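PDB 3G8W: lactococcal prophage ps3 protein 05 from Staphylococcus epidermidis ATCC 12228, which probably transfers an acetyl group from acetyl-coenzyme A to an acceptor not yet identified, as a member of the GNAT acetyltransferase family. Local coordinates for residues 81-86 against 114-120. Sequence-based numbering, arbitrary orientation.
Sequences CHKAIL and NIETLMI
E116 OE1 lies oblique to the H82 imidazole, while CG of K83 sits over one ring face, offset toward its rim; H82 CB and E116 CB meet at 4.0 Å. All three polar ends reach the second subunit: H82 offers its ring NE2 to N146 O, the long K83 bonds through NZ to A147 O and makes a salt bridge with E144, and the equally extended reach of E116 serves a bond to Y154 OH and a salt bridge with K149. H82 O accepts two backbone N-H groups, from E116 and, straighter at 157°, from T117, tying both strand starts together. K83 and T117 then run side by side, CG to OG1 3.5 Å. Strands 83-91 and 117-123 are parallel neighbours joined by helix 96-112, a beta-alpha-beta unit of the GNAT fold. M119 N to A84 O (2.9 Å) and L86 N to M119 O continue the pairing; A84 N to T117 O is weak. On the helix-covered face, small A84 lets its CB touch both I115 CG2 (3.8 Å) and L118 CD2, and L118 packs on I107 and A110. On the opposite face, I85 CD1 meets M119 CB at 3.9 Å. I120 swings CG1 away from its own N (chi1 -172°), which brings CD1 to 3.7 Å from L86 CB.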
loop_
_atom_site.group_PDB
_atom_site.type_symbol
_atom_site.label_atom_id
_atom_site.label_comp_id
_atom_site.label_asym_id
_atom_site.label_seq_id
_atom_site.Cartn_x
_atom_site.Cartn_y
_atom_site.Cartn_z
ATOM N N CYS B 81 2.237 1.081 -11.050
ATOM C CA CYS B 81 3.296 0.128 -11.388
ATOM C C CYS B 81 4.675 0.692 -11.494
ATOM O O CYS B 81 5.634 -0.068 -11.511
ATOM C CB CYS B 81 3.000 -0.557 -12.701
ATOM S SG CYS B 81 1.830 -1.827 -12.436
ATOM N N HIS B 82 4.797 2.011 -11.567
ATOM C CA HIS B 82 6.120 2.594 -11.614
ATOM C C HIS B 82 6.756 2.631 -10.223
ATOM O O HIS B 82 7.880 3.054 -10.082
ATOM C CB HIS B 82 6.057 3.975 -12.235
ATOM C CG HIS B 82 5.269 4.935 -11.424
ATOM N ND1 HIS B 82 3.926 4.760 -11.183
ATOM C CD2 HIS B 82 5.636 6.040 -10.738
ATOM C CE1 HIS B 82 3.490 5.738 -10.411
ATOM N NE2 HIS B 82 4.508 6.527 -10.124
ATOM N N LYS B 83 6.049 2.176 -9.197
ATOM C CA LYS B 83 6.534 2.308 -7.802
ATOM C C LYS B 83 6.646 0.993 -7.076
ATOM O O LYS B 83 5.981 0.017 -7.429
ATOM C CB LYS B 83 5.582 3.155 -6.980
ATOM C CG LYS B 83 5.600 4.588 -7.276
ATOM C CD LYS B 83 4.210 5.108 -7.236
ATOM C CE LYS B 83 3.574 5.014 -5.858
ATOM N NZ LYS B 83 2.247 5.737 -5.772
ATOM N N ALA B 84 7.452 0.967 -6.027
ATOM C CA ALA B 84 7.618 -0.276 -5.287
ATOM C C ALA B 84 8.101 -0.006 -3.895
ATOM O O ALA B 84 8.737 1.003 -3.659
ATOM C CB ALA B 84 8.593 -1.236 -6.030
ATOM N N ILE B 85 7.807 -0.930 -2.993
ATOM C CA ILE B 85 8.162 -0.799 -1.599
ATOM C C ILE B 85 9.192 -1.850 -1.302
ATOM O O ILE B 85 9.064 -2.989 -1.766
ATOM C CB ILE B 85 6.965 -1.144 -0.688
ATOM C CG1 ILE B 85 5.718 -0.324 -1.041
ATOM C CG2 ILE B 85 7.311 -0.877 0.736
ATOM C CD1 ILE B 85 5.904 1.176 -0.968
ATOM N N LEU B 86 10.206 -1.466 -0.527
ATOM C CA LEU B 86 11.185 -2.392 0.040
ATOM C C LEU B 86 10.768 -2.732 1.455
ATOM O O LEU B 86 10.483 -1.847 2.240
ATOM C CB LEU B 86 12.543 -1.728 0.071
ATOM C CG LEU B 86 13.301 -1.594 -1.231
ATOM C CD1 LEU B 86 14.486 -0.736 -1.020
ATOM C CD2 LEU B 86 13.782 -2.973 -1.631
ATOM N N ASN B 114 11.564 -1.335 -15.044
ATOM C CA ASN B 114 11.023 0.020 -15.210
ATOM C C ASN B 114 10.325 0.622 -13.971
ATOM O O ASN B 114 9.545 1.567 -14.083
ATOM C CB ASN B 114 10.094 0.079 -16.420
ATOM C CG ASN B 114 10.744 -0.444 -17.670
ATOM O OD1 ASN B 114 11.882 -0.089 -17.989
ATOM N ND2 ASN B 114 10.030 -1.310 -18.384
ATOM N N ILE B 115 10.608 0.075 -12.796
ATOM C CA ILE B 115 10.168 0.698 -11.568
ATOM C C ILE B 115 10.915 2.020 -11.383
ATOM O O ILE B 115 12.132 2.050 -11.290
ATOM C CB ILE B 115 10.336 -0.266 -10.366
ATOM C CG1 ILE B 115 9.396 -1.481 -10.556
ATOM C CG2 ILE B 115 10.121 0.474 -9.021
ATOM C CD1 ILE B 115 9.816 -2.795 -9.842
ATOM N N GLU B 116 10.167 3.110 -11.369
ATOM C CA GLU B 116 10.740 4.440 -11.301
ATOM C C GLU B 116 11.128 4.901 -9.919
ATOM O O GLU B 116 12.081 5.665 -9.763
ATOM C CB GLU B 116 9.771 5.439 -11.896
ATOM C CG GLU B 116 10.213 5.959 -13.210
ATOM C CD GLU B 116 9.084 6.059 -14.170
ATOM O OE1 GLU B 116 8.226 6.947 -13.991
ATOM O OE2 GLU B 116 9.045 5.238 -15.106
ATOM N N THR B 117 10.379 4.488 -8.904
ATOM C CA THR B 117 10.716 4.938 -7.583
ATOM C C THR B 117 10.590 3.843 -6.510
ATOM O O THR B 117 9.712 2.980 -6.588
ATOM C CB THR B 117 9.967 6.258 -7.211
ATOM O OG1 THR B 117 8.716 5.980 -6.589
ATOM C CG2 THR B 117 9.764 7.191 -8.421
ATOM N N LEU B 118 11.489 3.880 -5.523
ATOM C CA LEU B 118 11.457 2.947 -4.399
ATOM C C LEU B 118 11.145 3.684 -3.115
ATOM O O LEU B 118 11.663 4.789 -2.887
ATOM C CB LEU B 118 12.782 2.214 -4.243
ATOM C CG LEU B 118 13.179 1.318 -5.420
ATOM C CD1 LEU B 118 14.554 0.682 -5.193
ATOM C CD2 LEU B 118 12.141 0.250 -5.709
HETATM N N MSE B 119 10.289 3.070 -2.295
HETATM C CA MSE B 119 9.992 3.552 -0.970
HETATM C C MSE B 119 10.224 2.495 0.110
HETATM O O MSE B 119 10.052 1.291 -0.104
HETATM C CB MSE B 119 8.553 4.039 -0.886
HETATM C CG MSE B 119 8.306 5.438 -1.388
HETATM SE SE MSE B 119 6.496 5.499 -2.098
HETATM C CE MSE B 119 5.413 5.629 -0.514
ATOM N N ILE B 120 10.588 2.968 1.288
ATOM C CA ILE B 120 10.717 2.129 2.460
ATOM C C ILE B 120 10.207 2.913 3.655
ATOM O O ILE B 120 10.436 4.116 3.763
ATOM C CB ILE B 120 12.179 1.615 2.662
ATOM C CG1 ILE B 120 12.249 0.586 3.784
ATOM C CG2 ILE B 120 13.221 2.760 2.798
ATOM C CD1 ILE B 120 13.329 -0.480 3.514
#